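Long-range contacts in uncharacterized protein Q9I3C8_PSEAE (Pseudomonas aeruginosa, PDB 3F1T), which is probably a hotdog-fold thioesterase that hydrolyses acyl-CoA thioesters, possibly 1,4-dihydroxy-2-naphthoyl-CoA: residues R11-A16 / F78-T83; T36-Y41 / H97-G102; V113-G118 / V133-R138. One frame throughout, in Å; residues are numbered along the deposited sequence.

Interaction 1 (R11-A16 / F78-T83); sequences RRFLSA and FEICPT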
# COMPACT_ATOMS: atom_id res chain seq x y z
N ARG B 11 -8.24 -5.55 -26.14
CA ARG B 11 -7.85 -6.91 -26.55
C ARG B 11 -6.49 -6.96 -27.24
O ARG B 11 -5.72 -7.91 -27.04
CB ARG B 11 -8.92 -7.55 -27.43
CG ARG B 11 -10.06 -8.15 -26.62
CD ARG B 11 -11.19 -8.68 -27.47
NE ARG B 11 -12.15 -9.37 -26.61
CZ ARG B 11 -13.44 -9.51 -26.88
NH1 ARG B 11 -13.90 -9.17 -28.08
NH2 ARG B 11 -14.25 -10.05 -25.97
N ARG B 12 -6.27 -6.03 -28.16
CA ARG B 12 -4.96 -5.84 -28.78
C ARG B 12 -3.87 -5.58 -27.73
O ARG B 12 -2.79 -6.18 -27.77
CB ARG B 12 -5.03 -4.66 -29.76
CG ARG B 12 -3.84 -4.57 -30.70
CD ARG B 12 -4.23 -3.95 -32.03
NE ARG B 12 -4.94 -2.68 -31.89
CZ ARG B 12 -4.38 -1.48 -32.03
NH1 ARG B 12 -3.06 -1.37 -32.18
NH2 ARG B 12 -5.13 -0.38 -31.98
N PHE B 13 -4.17 -4.69 -26.79
CA PHE B 13 -3.32 -4.45 -25.63
C PHE B 13 -2.95 -5.75 -24.90
O PHE B 13 -1.77 -6.05 -24.72
CB PHE B 13 -4.04 -3.47 -24.70
CG PHE B 13 -3.15 -2.81 -23.67
CD1 PHE B 13 -2.14 -3.52 -23.03
CD2 PHE B 13 -3.52 -1.58 -23.13
CE1 PHE B 13 -1.48 -2.99 -21.91
CE2 PHE B 13 -2.81 -1.02 -22.08
CZ PHE B 13 -1.76 -1.71 -21.49
N LEU B 14 -3.95 -6.54 -24.52
CA LEU B 14 -3.73 -7.80 -23.81
C LEU B 14 -2.84 -8.78 -24.59
O LEU B 14 -2.02 -9.50 -24.00
CB LEU B 14 -5.07 -8.46 -23.46
CG LEU B 14 -5.11 -9.79 -22.69
CD1 LEU B 14 -4.23 -9.75 -21.46
CD2 LEU B 14 -6.56 -10.14 -22.32
N SER B 15 -3.01 -8.82 -25.91
CA SER B 15 -2.25 -9.73 -26.76
C SER B 15 -0.75 -9.45 -26.78
O SER B 15 0.05 -10.33 -27.10
CB SER B 15 -2.80 -9.71 -28.19
OG SER B 15 -2.53 -8.47 -28.80
N ALA B 16 -0.35 -8.23 -26.42
CA ALA B 16 1.07 -7.89 -26.36
C ALA B 16 1.74 -8.45 -25.10
O ALA B 16 2.97 -8.46 -24.99
CB ALA B 16 1.26 -6.41 -26.45
N PHE B 78 -4.16 4.76 -28.21
CA PHE B 78 -3.59 3.53 -27.70
C PHE B 78 -2.19 3.79 -27.18
O PHE B 78 -1.33 4.32 -27.89
CB PHE B 78 -3.57 2.44 -28.78
CG PHE B 78 -2.97 1.13 -28.33
CD1 PHE B 78 -3.17 0.67 -27.04
CD2 PHE B 78 -2.23 0.36 -29.20
CE1 PHE B 78 -2.55 -0.50 -26.60
CE2 PHE B 78 -1.72 -0.87 -28.80
CZ PHE B 78 -1.88 -1.30 -27.50
N GLU B 79 -1.96 3.44 -25.92
CA GLU B 79 -0.61 3.36 -25.39
C GLU B 79 -0.53 2.41 -24.20
O GLU B 79 -1.54 2.09 -23.57
CB GLU B 79 -0.10 4.75 -25.02
CG GLU B 79 -0.94 5.46 -23.98
CD GLU B 79 -0.35 6.79 -23.56
OE1 GLU B 79 0.64 6.79 -22.80
OE2 GLU B 79 -0.91 7.84 -23.95
N ILE B 80 0.67 1.90 -23.97
CA ILE B 80 0.91 1.00 -22.84
C ILE B 80 1.57 1.78 -21.70
O ILE B 80 2.58 2.45 -21.91
CB ILE B 80 1.80 -0.18 -23.25
CG1 ILE B 80 1.04 -1.07 -24.24
CG2 ILE B 80 2.30 -0.94 -22.03
CD1 ILE B 80 1.94 -1.92 -25.12
N CYS B 81 0.90 1.79 -20.54
CA CYS B 81 1.27 2.67 -19.41
C CYS B 81 1.92 1.85 -18.30
O CYS B 81 1.27 1.01 -17.68
CB CYS B 81 0.03 3.38 -18.86
SG CYS B 81 -0.74 4.61 -19.93
N PRO B 82 3.22 2.08 -18.05
CA PRO B 82 3.96 1.39 -16.99
C PRO B 82 3.37 1.60 -15.60
O PRO B 82 2.98 2.71 -15.25
CB PRO B 82 5.36 2.01 -17.07
CG PRO B 82 5.46 2.54 -18.47
CD PRO B 82 4.08 3.00 -18.83
N THR B 83 3.32 0.52 -14.82
CA THR B 83 2.88 0.55 -13.42
C THR B 83 3.85 1.38 -12.58
O THR B 83 5.07 1.31 -12.77
CB THR B 83 2.80 -0.89 -12.87
OG1 THR B 83 1.97 -1.67 -13.73
CG2 THR B 83 2.20 -0.91 -11.44
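Apolar packing carries this contact, and its centre is F13, a buried phenylalanine on helix 4-15. CG of F13 stands anti to the backbone N (chi1 -163°), which swings the end of the ring across to the segment 78-83. There I80 lies over one face of the ring: its CG1 sits 4.1 Å from the centroid of the F13 ring, a CH-pi contact displaced toward the rim, with CE1 and CZ of F13 the nearest atoms. Isoleucine suits this place because its CG1 methylene can rest on the ring; its side chain also packs on I46 of a second subunit.

The aromatic pair is of another kind. The rings of F13 and F78 meet obliquely, planes at 54°, and CD2 of F13 lies 3.8 Å from CE1 of F78, in the plane of the F78 ring at its edge. The same F78 CE1 is equally near CG and CB of F13, and F78 CZ reaches back to the F13 CA.

Polar groups take part without bonding across. The R12 chain, bent at chi3, brings NH1 to 3.5 Å from CD2 of F78, with CE2 of F78 over one face of the guanidinium and the two planes 67° apart; this flat, delocalised group can pack on an aromatic ring while R12 stays exposed. The carbonyl O of E79 comes within 3.7 Å of CE2 of F13. Internal to 11-16, OG of S15 grips the carbonyl O of R12 at 2.5 Å.

F13 also touches I69 and V72, so the N-terminal helix is packed against both the end of helix 56-70 and the loop leading into strand 83-90, consistent with an N-terminal helix laid beside the central helix of a hotdog fold.

Interaction 2 (T36-Y41 / H97-G102); sequences TLRLPY and HKDVYG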
# COMPACT_ATOMS: atom_id res chain seq x y z
N THR B 36 -13.35 -5.21 -17.58
CA THR B 36 -13.43 -6.51 -16.92
C THR B 36 -12.59 -7.55 -17.67
O THR B 36 -12.81 -7.81 -18.86
CB THR B 36 -14.89 -7.02 -16.83
OG1 THR B 36 -15.72 -5.99 -16.26
CG2 THR B 36 -14.99 -8.26 -15.96
N LEU B 37 -11.67 -8.18 -16.95
CA LEU B 37 -10.93 -9.32 -17.47
C LEU B 37 -11.38 -10.57 -16.73
O LEU B 37 -11.80 -10.50 -15.58
CB LEU B 37 -9.43 -9.11 -17.25
CG LEU B 37 -8.62 -8.50 -18.38
CD1 LEU B 37 -9.16 -7.14 -18.75
CD2 LEU B 37 -7.13 -8.42 -18.04
N ARG B 38 -11.03 -11.71 -17.30
CA ARG B 38 -11.24 -12.98 -16.67
C ARG B 38 -9.97 -13.85 -16.68
O ARG B 38 -9.31 -13.98 -17.70
CB ARG B 38 -12.41 -13.71 -17.34
CG ARG B 38 -12.70 -15.06 -16.72
CD ARG B 38 -13.60 -15.88 -17.60
NE ARG B 38 -12.92 -16.34 -18.81
CZ ARG B 38 -13.41 -17.29 -19.61
NH1 ARG B 38 -14.50 -17.94 -19.26
NH2 ARG B 38 -12.79 -17.59 -20.74
N LEU B 39 -9.70 -14.49 -15.54
CA LEU B 39 -8.71 -15.56 -15.45
C LEU B 39 -9.42 -16.91 -15.29
O LEU B 39 -9.99 -17.20 -14.25
CB LEU B 39 -7.81 -15.28 -14.25
CG LEU B 39 -6.91 -16.39 -13.70
CD1 LEU B 39 -5.72 -16.62 -14.64
CD2 LEU B 39 -6.42 -15.99 -12.31
N PRO B 40 -9.33 -17.78 -16.32
CA PRO B 40 -9.87 -19.14 -16.21
C PRO B 40 -9.09 -19.97 -15.18
O PRO B 40 -7.86 -20.03 -15.23
CB PRO B 40 -9.68 -19.71 -17.62
CG PRO B 40 -8.55 -18.95 -18.19
CD PRO B 40 -8.61 -17.57 -17.59
N TYR B 41 -9.79 -20.59 -14.24
CA TYR B 41 -9.11 -21.20 -13.09
C TYR B 41 -8.15 -22.33 -13.44
O TYR B 41 -7.11 -22.48 -12.81
CB TYR B 41 -10.11 -21.62 -12.00
CG TYR B 41 -10.87 -22.89 -12.28
CD1 TYR B 41 -10.32 -24.14 -11.99
CD2 TYR B 41 -12.20 -22.84 -12.71
CE1 TYR B 41 -11.05 -25.30 -12.16
CE2 TYR B 41 -12.93 -24.00 -12.90
CZ TYR B 41 -12.35 -25.23 -12.61
OH TYR B 41 -13.07 -26.39 -12.78
N HIS B 97 -12.22 -24.08 -8.17
CA HIS B 97 -13.00 -24.48 -9.35
C HIS B 97 -13.93 -23.39 -9.86
O HIS B 97 -14.99 -23.69 -10.42
CB HIS B 97 -13.79 -25.78 -9.09
CG HIS B 97 -12.93 -26.94 -8.68
ND1 HIS B 97 -12.85 -27.39 -7.38
CD2 HIS B 97 -12.10 -27.73 -9.41
CE1 HIS B 97 -12.02 -28.41 -7.32
NE2 HIS B 97 -11.56 -28.65 -8.54
N LYS B 98 -13.53 -22.14 -9.69
CA LYS B 98 -14.31 -21.02 -10.22
C LYS B 98 -13.41 -19.98 -10.86
O LYS B 98 -12.35 -19.65 -10.33
CB LYS B 98 -15.16 -20.38 -9.11
CG LYS B 98 -16.53 -21.06 -8.90
CD LYS B 98 -17.34 -20.38 -7.81
CE LYS B 98 -18.45 -21.28 -7.34
NZ LYS B 98 -19.18 -20.73 -6.15
N ASP B 99 -13.79 -19.52 -12.05
CA ASP B 99 -13.04 -18.46 -12.72
C ASP B 99 -12.98 -17.21 -11.85
O ASP B 99 -13.94 -16.88 -11.16
CB ASP B 99 -13.66 -18.13 -14.07
CG ASP B 99 -13.36 -19.16 -15.13
OD1 ASP B 99 -12.52 -20.07 -14.89
OD2 ASP B 99 -13.92 -19.04 -16.24
N VAL B 100 -11.87 -16.47 -11.96
CA VAL B 100 -11.74 -15.18 -11.28
C VAL B 100 -11.85 -14.01 -12.25
O VAL B 100 -11.13 -13.94 -13.25
CB VAL B 100 -10.40 -15.08 -10.48
CG1 VAL B 100 -10.37 -13.79 -9.63
CG2 VAL B 100 -10.22 -16.29 -9.59
N TYR B 101 -12.72 -13.06 -11.91
CA TYR B 101 -12.89 -11.85 -12.68
C TYR B 101 -12.17 -10.68 -12.04
O TYR B 101 -12.09 -10.57 -10.82
CB TYR B 101 -14.37 -11.55 -12.85
CG TYR B 101 -15.08 -12.58 -13.68
CD1 TYR B 101 -15.18 -12.43 -15.05
CD2 TYR B 101 -15.53 -13.76 -13.12
CE1 TYR B 101 -15.84 -13.37 -15.82
CE2 TYR B 101 -16.18 -14.72 -13.88
CZ TYR B 101 -16.29 -14.53 -15.24
OH TYR B 101 -16.94 -15.47 -16.01
N GLY B 102 -11.59 -9.83 -12.87
CA GLY B 102 -11.02 -8.59 -12.37
C GLY B 102 -11.76 -7.44 -13.01
O GLY B 102 -12.10 -7.52 -14.18
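Two neighbouring strands of the hotdog sheet, 34-39 and 100-109, run antiparallel here, their local directions 155° apart. The tight part is the backbone. L37 with G102 and L39 with V100 form hydrogen-bonded pairs, and the bond from L39 N to V100 O is the straightest, 2.8 Å at 174°. L37, L39 and V100 point to the buried face, where L37 and V100 meet L62 of helix 56-70; branched aliphatic residues suit that interior. Packing is close at the strand end too. Y41, with CG in the crowded position (chi1 77°), lays its ring across the backbone of H97 and K98, and CA of H97 stands over the ring centre, 3.4 Å from the Y41 centroid. The imidazole of H97 presents its edge to Y41 OH, and its NE2 is hydrogen-bonded to O of E50.

The looser side is the partly exposed, more polar face of R38 and Y101, with D99 beside it. R38 and Y101, a non-hydrogen-bonded pair, lie side by side: CG of R38 is 3.7 Å from CE1 of Y101, over one face of the ring, so the arginine methylenes cover aromatic surface. Bent at chi3, the R38 chain carries NH1 to OD2 of D99, a salt bridge of 3.3 Å with the two planes nearly perpendicular; E28 offers NE a weak, long ion pair. D99 bridges both regions: its OD1 accepts the N-H of Y41, N to OD1 2.9 Å, from above the carboxylate plane.

Interaction 3 (V113-G118 / V133-R138); sequences VIFTRG and VGAFMR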
# COMPACT_ATOMS: atom_id res chain seq x y z
N VAL B 113 0.00 10.79 -15.13
CA VAL B 113 -0.30 9.67 -14.25
C VAL B 113 -1.79 9.36 -14.30
O VAL B 113 -2.62 10.27 -14.40
CB VAL B 113 0.10 9.98 -12.79
CG1 VAL B 113 -0.03 8.73 -11.93
CG2 VAL B 113 1.50 10.55 -12.72
N ILE B 114 -2.12 8.07 -14.35
CA ILE B 114 -3.50 7.61 -14.22
C ILE B 114 -3.64 6.72 -13.00
O ILE B 114 -2.73 5.95 -12.70
CB ILE B 114 -3.96 6.81 -15.44
CG1 ILE B 114 -3.78 7.67 -16.70
CG2 ILE B 114 -5.41 6.36 -15.27
CD1 ILE B 114 -4.21 6.99 -17.97
N PHE B 115 -4.65 7.01 -12.20
CA PHE B 115 -4.93 6.29 -10.96
C PHE B 115 -6.20 5.47 -11.14
O PHE B 115 -7.21 5.96 -11.65
CB PHE B 115 -5.15 7.28 -9.81
CG PHE B 115 -3.93 8.10 -9.45
CD1 PHE B 115 -3.62 9.26 -10.15
CD2 PHE B 115 -3.08 7.70 -8.42
CE1 PHE B 115 -2.51 10.01 -9.82
CE2 PHE B 115 -1.97 8.46 -8.08
CZ PHE B 115 -1.70 9.63 -8.79
N THR B 116 -6.16 4.23 -10.67
CA THR B 116 -7.22 3.31 -11.00
C THR B 116 -7.50 2.38 -9.82
O THR B 116 -6.63 2.12 -9.01
CB THR B 116 -6.90 2.53 -12.28
OG1 THR B 116 -8.10 1.87 -12.74
CG2 THR B 116 -5.83 1.51 -12.05
N ARG B 117 -8.77 2.06 -9.64
CA ARG B 117 -9.19 1.20 -8.56
C ARG B 117 -10.03 0.07 -9.15
O ARG B 117 -10.85 0.30 -10.04
CB ARG B 117 -10.01 2.02 -7.57
CG ARG B 117 -10.36 1.27 -6.30
CD ARG B 117 -10.89 2.22 -5.22
NE ARG B 117 -11.14 1.48 -3.98
CZ ARG B 117 -12.34 1.02 -3.62
NH1 ARG B 117 -13.44 1.43 -4.26
NH2 ARG B 117 -12.45 0.25 -2.53
N GLY B 118 -9.94 -1.11 -8.54
CA GLY B 118 -10.71 -2.26 -8.99
C GLY B 118 -10.73 -3.38 -7.96
O GLY B 118 -10.39 -3.17 -6.79
N VAL B 133 -5.59 -0.99 -5.91
CA VAL B 133 -5.44 0.39 -6.39
C VAL B 133 -4.06 0.47 -7.01
O VAL B 133 -3.11 -0.15 -6.52
CB VAL B 133 -5.53 1.39 -5.21
CG1 VAL B 133 -5.19 2.77 -5.67
CG2 VAL B 133 -6.93 1.37 -4.59
N GLY B 134 -3.99 1.08 -8.19
CA GLY B 134 -2.69 1.27 -8.83
C GLY B 134 -2.58 2.62 -9.51
O GLY B 134 -3.58 3.28 -9.77
N ALA B 135 -1.35 3.00 -9.83
CA ALA B 135 -1.08 4.25 -10.54
C ALA B 135 -0.17 3.92 -11.70
O ALA B 135 0.69 3.05 -11.59
CB ALA B 135 -0.40 5.25 -9.61
N PHE B 136 -0.38 4.62 -12.81
CA PHE B 136 0.24 4.23 -14.06
C PHE B 136 0.81 5.46 -14.74
O PHE B 136 0.21 6.53 -14.72
CB PHE B 136 -0.80 3.54 -14.95
CG PHE B 136 -1.19 2.17 -14.46
CD1 PHE B 136 -0.45 1.06 -14.83
CD2 PHE B 136 -2.20 2.03 -13.53
CE1 PHE B 136 -0.70 -0.18 -14.25
CE2 PHE B 136 -2.46 0.80 -12.95
CZ PHE B 136 -1.73 -0.30 -13.32
N MSE B 137 1.92 5.27 -15.44
CA MSE B 137 2.61 6.38 -16.06
C MSE B 137 2.21 6.54 -17.53
O MSE B 137 2.40 5.62 -18.31
CB MSE B 137 4.11 6.16 -15.96
CG MSE B 137 4.92 7.20 -16.67
SE MSE B 137 5.42 8.65 -15.47
CE MSE B 137 7.28 8.13 -15.15
N ARG B 138 1.60 7.66 -17.88
CA ARG B 138 1.47 8.02 -19.29
C ARG B 138 2.82 8.42 -19.84
O ARG B 138 3.33 9.50 -19.55
CB ARG B 138 0.51 9.20 -19.46
CG ARG B 138 -0.90 8.88 -19.05
CD ARG B 138 -1.71 10.15 -18.88
NE ARG B 138 -2.07 10.74 -20.16
CZ ARG B 138 -2.96 11.71 -20.32
NH1 ARG B 138 -3.57 12.23 -19.26
NH2 ARG B 138 -3.22 12.18 -21.53
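Strands 113-118 and 133-137 run antiparallel, 160° apart, with I114-F136 and T116-G134 as hydrogen-bonded pairs; F136 N to I114 O is the shortest bond, 2.7 Å. On the face of I114, T116 and F136 the side chains turn to the interior. T116 places CG2 in the crowded position, 3.6 Å from CE2 of F136, so that threonine gives a methyl to the ring and a hydroxyl to OG of S70. G134 suits its place because the F136 ring occupies the room a CB would need. The CG and CD methylenes of R138 cross I114 at about a right angle, CD lying 3.9 Å from I114 CG1, and R138 NH1 is hydrogen-bonded to O of T110.

The other face carries V113, F115, A135, R117 and V133. The small A135 lets the F115 ring lie close, its CB 3.8 Å from CD2 of F115, and CG2 of V133 rests 3.8 Å from CG of R117. V113 and F115 also pack on a third subunit, R117 and V133 on a fourth. The chemistry implies a hairpin with one largely apolar face toward helix 56-70 and one mixed face, where apolar residues and arginines meet other subunits.

Along the chain, interactions 1 and 2 cross, their segments alternating, while interaction 3 follows both. Interactions 2 and 3 belong to one antiparallel sheet, in which strands 100-109 and 113-121 are neighbours, yet their centres are about 21 Å apart, on opposite sides of the chain's centre. Interaction 1 lies about 14 Å from interaction 3, centre to centre, and joins it directly: P82 O and M137 N, 2.8 Å apart, probably form a hydrogen bond. Its centre is about 19 Å from that of interaction 2. Helix 56-70 ties all three together, packing against F13, L37 and T116, as expected of the central helix wrapped by a hotdog sheet.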